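Local coordinates for ankyrin repeat domain protein (Legionella pneumophila subsp. pneumophila, PDB 6MCA) that is an ankyrin-repeat effector of Legionella with a cysteine protease-like region, and interacts with the host LARP7 component of the 7SK snRNP complex, at residues I305-I308 / H309-Y313; N317-Y320 / Y321-I325. All coordinates share one frame; numbering follows the deposited sequence.

Contact 1: residues I305-I308 / H309-Y313; sequences INFI and HDFLY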
loop_
_atom_site.group_PDB
_atom_site.type_symbol
_atom_site.label_atom_id
_atom_site.label_comp_id
_atom_site.label_asym_id
_atom_site.label_seq_id
_atom_site.Cartn_x
_atom_site.Cartn_y
_atom_site.Cartn_z
ATOM N N ILE A 305 24.085 -2.943 -12.284
ATOM C CA ILE A 305 23.913 -2.637 -10.865
ATOM C C ILE A 305 23.861 -1.132 -10.652
ATOM O O ILE A 305 23.011 -0.619 -9.914
ATOM C CB ILE A 305 25.047 -3.273 -10.040
ATOM C CG1 ILE A 305 24.990 -4.791 -10.149
ATOM C CG2 ILE A 305 24.949 -2.850 -8.583
ATOM C CD1 ILE A 305 23.703 -5.347 -9.654
ATOM N N ASN A 306 24.781 -0.405 -11.289
ATOM C CA ASN A 306 24.816 1.045 -11.140
ATOM C C ASN A 306 23.544 1.690 -11.670
ATOM O O ASN A 306 23.082 2.695 -11.116
ATOM C CB ASN A 306 26.044 1.609 -11.853
ATOM C CG ASN A 306 27.314 0.864 -11.494
ATOM O OD1 ASN A 306 27.567 -0.233 -11.994
ATOM N ND2 ASN A 306 28.120 1.455 -10.619
ATOM N N PHE A 307 22.957 1.124 -12.726
ATOM C CA PHE A 307 21.682 1.632 -13.219
ATOM C C PHE A 307 20.591 1.477 -12.167
ATOM O O PHE A 307 19.842 2.421 -11.892
ATOM C CB PHE A 307 21.287 0.916 -14.512
ATOM C CG PHE A 307 19.981 1.389 -15.091
ATOM C CD1 PHE A 307 18.782 0.808 -14.706
ATOM C CD2 PHE A 307 19.951 2.417 -16.018
ATOM C CE1 PHE A 307 17.581 1.241 -15.234
ATOM C CE2 PHE A 307 18.752 2.856 -16.551
ATOM C CZ PHE A 307 17.565 2.266 -16.158
ATOM N N ILE A 308 20.483 0.287 -11.571
ATOM C CA ILE A 308 19.457 0.055 -10.557
ATOM C C ILE A 308 19.685 0.956 -9.351
ATOM O O ILE A 308 18.733 1.448 -8.734
ATOM C CB ILE A 308 19.424 -1.432 -10.157
ATOM C CG1 ILE A 308 19.075 -2.302 -11.365
ATOM C CG2 ILE A 308 18.421 -1.664 -9.037
ATOM C CD1 ILE A 308 17.660 -2.109 -11.867
ATOM N N HIS A 309 20.951 1.200 -9.004
ATOM C CA HIS A 309 21.245 2.065 -7.868
ATOM C C HIS A 309 20.838 3.506 -8.159
ATOM O O HIS A 309 20.172 4.147 -7.340
ATOM C CB HIS A 309 22.726 1.982 -7.501
ATOM C CG HIS A 309 23.047 2.584 -6.169
ATOM N ND1 HIS A 309 23.420 3.903 -6.019
ATOM C CD2 HIS A 309 23.037 2.053 -4.924
ATOM C CE1 HIS A 309 23.633 4.156 -4.740
ATOM N NE2 HIS A 309 23.408 3.050 -4.055
ATOM N N ASP A 310 21.222 4.028 -9.328
ATOM C CA ASP A 310 20.769 5.360 -9.719
ATOM C C ASP A 310 19.249 5.436 -9.777
ATOM O O ASP A 310 18.664 6.479 -9.461
ATOM C CB ASP A 310 21.363 5.742 -11.076
ATOM C CG ASP A 310 22.876 5.830 -11.051
ATOM O OD1 ASP A 310 23.472 5.598 -9.979
ATOM O OD2 ASP A 310 23.471 6.130 -12.107
ATOM N N PHE A 311 18.595 4.337 -10.159
ATOM C CA PHE A 311 17.154 4.326 -10.370
ATOM C C PHE A 311 16.383 4.336 -9.055
ATOM O O PHE A 311 15.411 5.086 -8.910
ATOM C CB PHE A 311 16.776 3.097 -11.198
ATOM C CG PHE A 311 15.441 3.198 -11.876
ATOM C CD1 PHE A 311 14.268 3.008 -11.166
ATOM C CD2 PHE A 311 15.361 3.470 -13.230
ATOM C CE1 PHE A 311 13.041 3.095 -11.792
ATOM C CE2 PHE A 311 14.139 3.559 -13.862
ATOM C CZ PHE A 311 12.978 3.371 -13.143
ATOM N N LEU A 312 16.793 3.511 -8.092
ATOM C CA LEU A 312 16.012 3.294 -6.881
ATOM C C LEU A 312 16.593 3.935 -5.632
ATOM O O LEU A 312 15.837 4.243 -4.709
ATOM C CB LEU A 312 15.847 1.792 -6.616
ATOM C CG LEU A 312 14.888 1.002 -7.504
ATOM C CD1 LEU A 312 14.885 -0.459 -7.082
ATOM C CD2 LEU A 312 13.486 1.585 -7.448
ATOM N N TYR A 313 17.910 4.139 -5.567
ATOM C CA TYR A 313 18.572 4.503 -4.321
ATOM C C TYR A 313 19.290 5.846 -4.392
ATOM O O TYR A 313 20.005 6.203 -3.449
ATOM C CB TYR A 313 19.541 3.388 -3.920
ATOM C CG TYR A 313 18.867 2.034 -3.888
ATOM C CD1 TYR A 313 17.781 1.802 -3.053
ATOM C CD2 TYR A 313 19.294 0.999 -4.710
ATOM C CE1 TYR A 313 17.151 0.573 -3.023
ATOM C CE2 TYR A 313 18.668 -0.235 -4.687
ATOM C CZ TYR A 313 17.597 -0.441 -3.841
ATOM O OH TYR A 313 16.969 -1.665 -3.811
#
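Asp310 N is bound to Asn306 O at 2.9 Å with the N-H almost straight (173°), one of the i to i+4 backbone bonds of helix 305-312. Others run from His309, Phe311 and Leu312 to the carbonyls of Ile305, Phe307 and Ile308. Asp310 OD1 also comes within 3.1 Å of Asn306 O, but both are acceptors and no bond forms; the carboxylate instead makes a salt bridge with Lys314, which also donates to His309 ND1. On the buried side Phe307 and Phe311 run side by side in the same direction, each with CG anti to its own backbone N (chi1 -180° in Phe307). Phe307 CE1 meets Phe311 CD2 at 3.7 Å, the ring planes inclined at 36° and the centroids 5.7 Å apart, an oblique apolar pair. One residue along, Ile308 CG2 lies 4.2 Å from Leu312 CD1, a looser contact. The helix thus has a polar flank and an apolar one: Ile305 and Ile308 pack on Ile248 of helix 242-251, Ile308, Phe311 and Leu312 rest on Leu259 of strand 256-263, and Phe307 reaches Gln328 and Leu329 of helix 318-329.

Contact 2: residues N317-Y320 / Y321-I325; sequences NRRY and YHQMI
Tyr320 and Tyr321 form the aromatic part of this contact, an edge-to-face pair with planes at 84° and centroids 4.9 Å apart. Tyr320 CD2 stands over the centre of the Tyr321 ring, and Tyr320 CE2 is 3.5 Å from Tyr321 CE1. A face of the Tyr320 ring receives Ile325 CG2 in a CH-pi contact, 3.8 Å from the centroid and displaced toward the rim. At its edge lies Met324, a Met-aromatic contact in which CE approaches Tyr320 CD1 at 3.9 Å; the bend at Met324 chi3 (54°) turns the methyl to the ring edge. Three neighbours thus border one ring.

Among side-chain polar bonds, Arg319 NE donates to Gln323 OE1 at 2.8 Å. The acceptor lies close to the guanidinium plane, and both chains, bent at chi2, lie side by side and point the same way. Asn317 is the N-cap: its OD1 accepts from Tyr320 N at 3.0 Å, capping the first turn.

The backbone bonds change spacing along the helix. His322 N binds Arg318 O, an i to i+4 bond, whereas Met324 N reaches Arg319 O and Ile325 N reaches Tyr320 O, each at 3.2 Å and five residues back. This is the signature of a pi-type turn.

The Tyr320 ring packs on Phe307 and Phe311 of helix 305-312, and Ile325 also touches Phe307. Tyr321 and Arg318 face strand 256-263 through Ala261 and Ser263, while His322 ND1 is hydrogen-bonded to Lys279 of strand 276-280.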
loop_
_atom_site.group_PDB
_atom_site.type_symbol
_atom_site.label_atom_id
_atom_site.label_comp_id
_atom_site.label_asym_id
_atom_site.label_seq_id
_atom_site.Cartn_x
_atom_site.Cartn_y
_atom_site.Cartn_z
ATOM N N ASN A 317 15.547 13.492 -10.876
ATOM C CA ASN A 317 14.498 14.401 -11.308
ATOM C C ASN A 317 13.682 13.755 -12.428
ATOM O O ASN A 317 13.964 12.645 -12.882
ATOM C CB ASN A 317 15.099 15.748 -11.736
ATOM C CG ASN A 317 16.209 15.602 -12.767
ATOM O OD1 ASN A 317 16.238 14.644 -13.539
ATOM N ND2 ASN A 317 17.129 16.561 -12.784
ATOM N N ARG A 318 12.642 14.462 -12.867
ATOM C CA ARG A 318 11.816 13.980 -13.969
ATOM C C ARG A 318 12.627 13.771 -15.250
ATOM O O ARG A 318 12.292 12.901 -16.066
ATOM C CB ARG A 318 10.683 14.977 -14.205
ATOM C CG ARG A 318 11.221 16.332 -14.687
ATOM C CD ARG A 318 10.558 17.532 -14.039
ATOM N NE ARG A 318 9.369 17.993 -14.750
ATOM C CZ ARG A 318 8.681 19.078 -14.406
ATOM N NH1 ARG A 318 9.064 19.775 -13.347
ATOM N NH2 ARG A 318 7.603 19.455 -15.093
ATOM N N ARG A 319 13.684 14.566 -15.448
ATOM C CA ARG A 319 14.504 14.436 -16.648
ATOM C C ARG A 319 15.188 13.077 -16.711
ATOM O O ARG A 319 15.379 12.527 -17.802
ATOM C CB ARG A 319 15.539 15.564 -16.692
ATOM C CG ARG A 319 16.583 15.429 -17.789
ATOM C CD ARG A 319 16.158 16.156 -19.051
ATOM N NE ARG A 319 17.194 16.097 -20.079
ATOM C CZ ARG A 319 18.065 17.073 -20.316
ATOM N NH1 ARG A 319 18.024 18.188 -19.602
ATOM N NH2 ARG A 319 18.975 16.933 -21.270
ATOM N N TYR A 320 15.549 12.514 -15.556
ATOM C CA TYR A 320 16.179 11.199 -15.538
ATOM C C TYR A 320 15.205 10.117 -15.984
ATOM O O TYR A 320 15.535 9.281 -16.835
ATOM C CB TYR A 320 16.719 10.894 -14.140
ATOM C CG TYR A 320 17.199 9.468 -13.969
ATOM C CD1 TYR A 320 18.482 9.098 -14.349
ATOM C CD2 TYR A 320 16.370 8.493 -13.427
ATOM C CE1 TYR A 320 18.926 7.799 -14.198
ATOM C CE2 TYR A 320 16.805 7.189 -13.273
ATOM C CZ TYR A 320 18.084 6.849 -13.659
ATOM O OH TYR A 320 18.525 5.554 -13.507
ATOM N N TYR A 321 13.995 10.117 -15.423
ATOM C CA TYR A 321 13.040 9.053 -15.694
ATOM C C TYR A 321 12.332 9.209 -17.032
ATOM O O TYR A 321 11.791 8.223 -17.544
ATOM C CB TYR A 321 11.999 8.979 -14.574
ATOM C CG TYR A 321 12.574 8.554 -13.245
ATOM C CD1 TYR A 321 13.085 7.274 -13.067
ATOM C CD2 TYR A 321 12.611 9.431 -12.169
ATOM C CE1 TYR A 321 13.619 6.880 -11.854
ATOM C CE2 TYR A 321 13.141 9.045 -10.952
ATOM C CZ TYR A 321 13.643 7.770 -10.800
ATOM O OH TYR A 321 14.171 7.382 -9.591
ATOM N N HIS A 322 12.321 10.406 -17.614
ATOM C CA HIS A 322 11.599 10.627 -18.858
ATOM C C HIS A 322 12.502 10.839 -20.065
ATOM O O HIS A 322 11.990 11.063 -21.166
ATOM C CB HIS A 322 10.646 11.818 -18.708
ATOM C CG HIS A 322 9.450 11.523 -17.856
ATOM N ND1 HIS A 322 8.371 10.799 -18.317
ATOM C CD2 HIS A 322 9.167 11.845 -16.573
ATOM C CE1 HIS A 322 7.473 10.691 -17.353
ATOM N NE2 HIS A 322 7.932 11.318 -16.285
ATOM N N GLN A 323 13.823 10.759 -19.904
ATOM C CA GLN A 323 14.709 10.973 -21.042
ATOM C C GLN A 323 16.046 10.256 -20.893
ATOM O O GLN A 323 16.486 9.566 -21.818
ATOM C CB GLN A 323 14.944 12.471 -21.255
ATOM C CG GLN A 323 15.763 12.793 -22.493
ATOM C CD GLN A 323 17.243 12.921 -22.199
ATOM O OE1 GLN A 323 17.649 13.665 -21.305
ATOM N NE2 GLN A 323 18.060 12.192 -22.950
ATOM N N MET A 324 16.704 10.423 -19.741
ATOM C CA MET A 324 18.045 9.867 -19.567
ATOM C C MET A 324 18.046 8.350 -19.710
ATOM O O MET A 324 18.944 7.780 -20.346
ATOM C CB MET A 324 18.611 10.274 -18.207
ATOM C CG MET A 324 18.948 11.752 -18.086
ATOM S SD MET A 324 19.719 12.162 -16.506
ATOM C CE MET A 324 21.090 11.008 -16.488
ATOM N N ILE A 325 17.049 7.676 -19.131
ATOM C CA ILE A 325 17.019 6.218 -19.200
ATOM C C ILE A 325 16.726 5.748 -20.620
ATOM O O ILE A 325 17.227 4.700 -21.047
ATOM C CB ILE A 325 16.006 5.649 -18.188
ATOM C CG1 ILE A 325 14.584 6.115 -18.510
ATOM C CG2 ILE A 325 16.388 6.054 -16.770
ATOM C CD1 ILE A 325 13.519 5.428 -17.684
#

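From the N terminus, contact 1 comes first, within helix 305-312; contact 2 follows within helix 318-329. Each joins adjoining segments of one helix, so neither closes a long loop, and the two lie in series without nesting or crossing. The short connection after Tyr313 brings the chain back, leaving the contact centres about 13 Å apart. Across this helical pair, Tyr321 OH lies 2.7 Å from Phe311 O, a probable hydrogen bond, and Tyr320 OH packs 3.7 Å from Asp310 CB. In sequence both helices come between strands 292-297 and 331-337, neighbours in the five-stranded antiparallel sheet, and both touch strand 256-263, one of its two outermost strands.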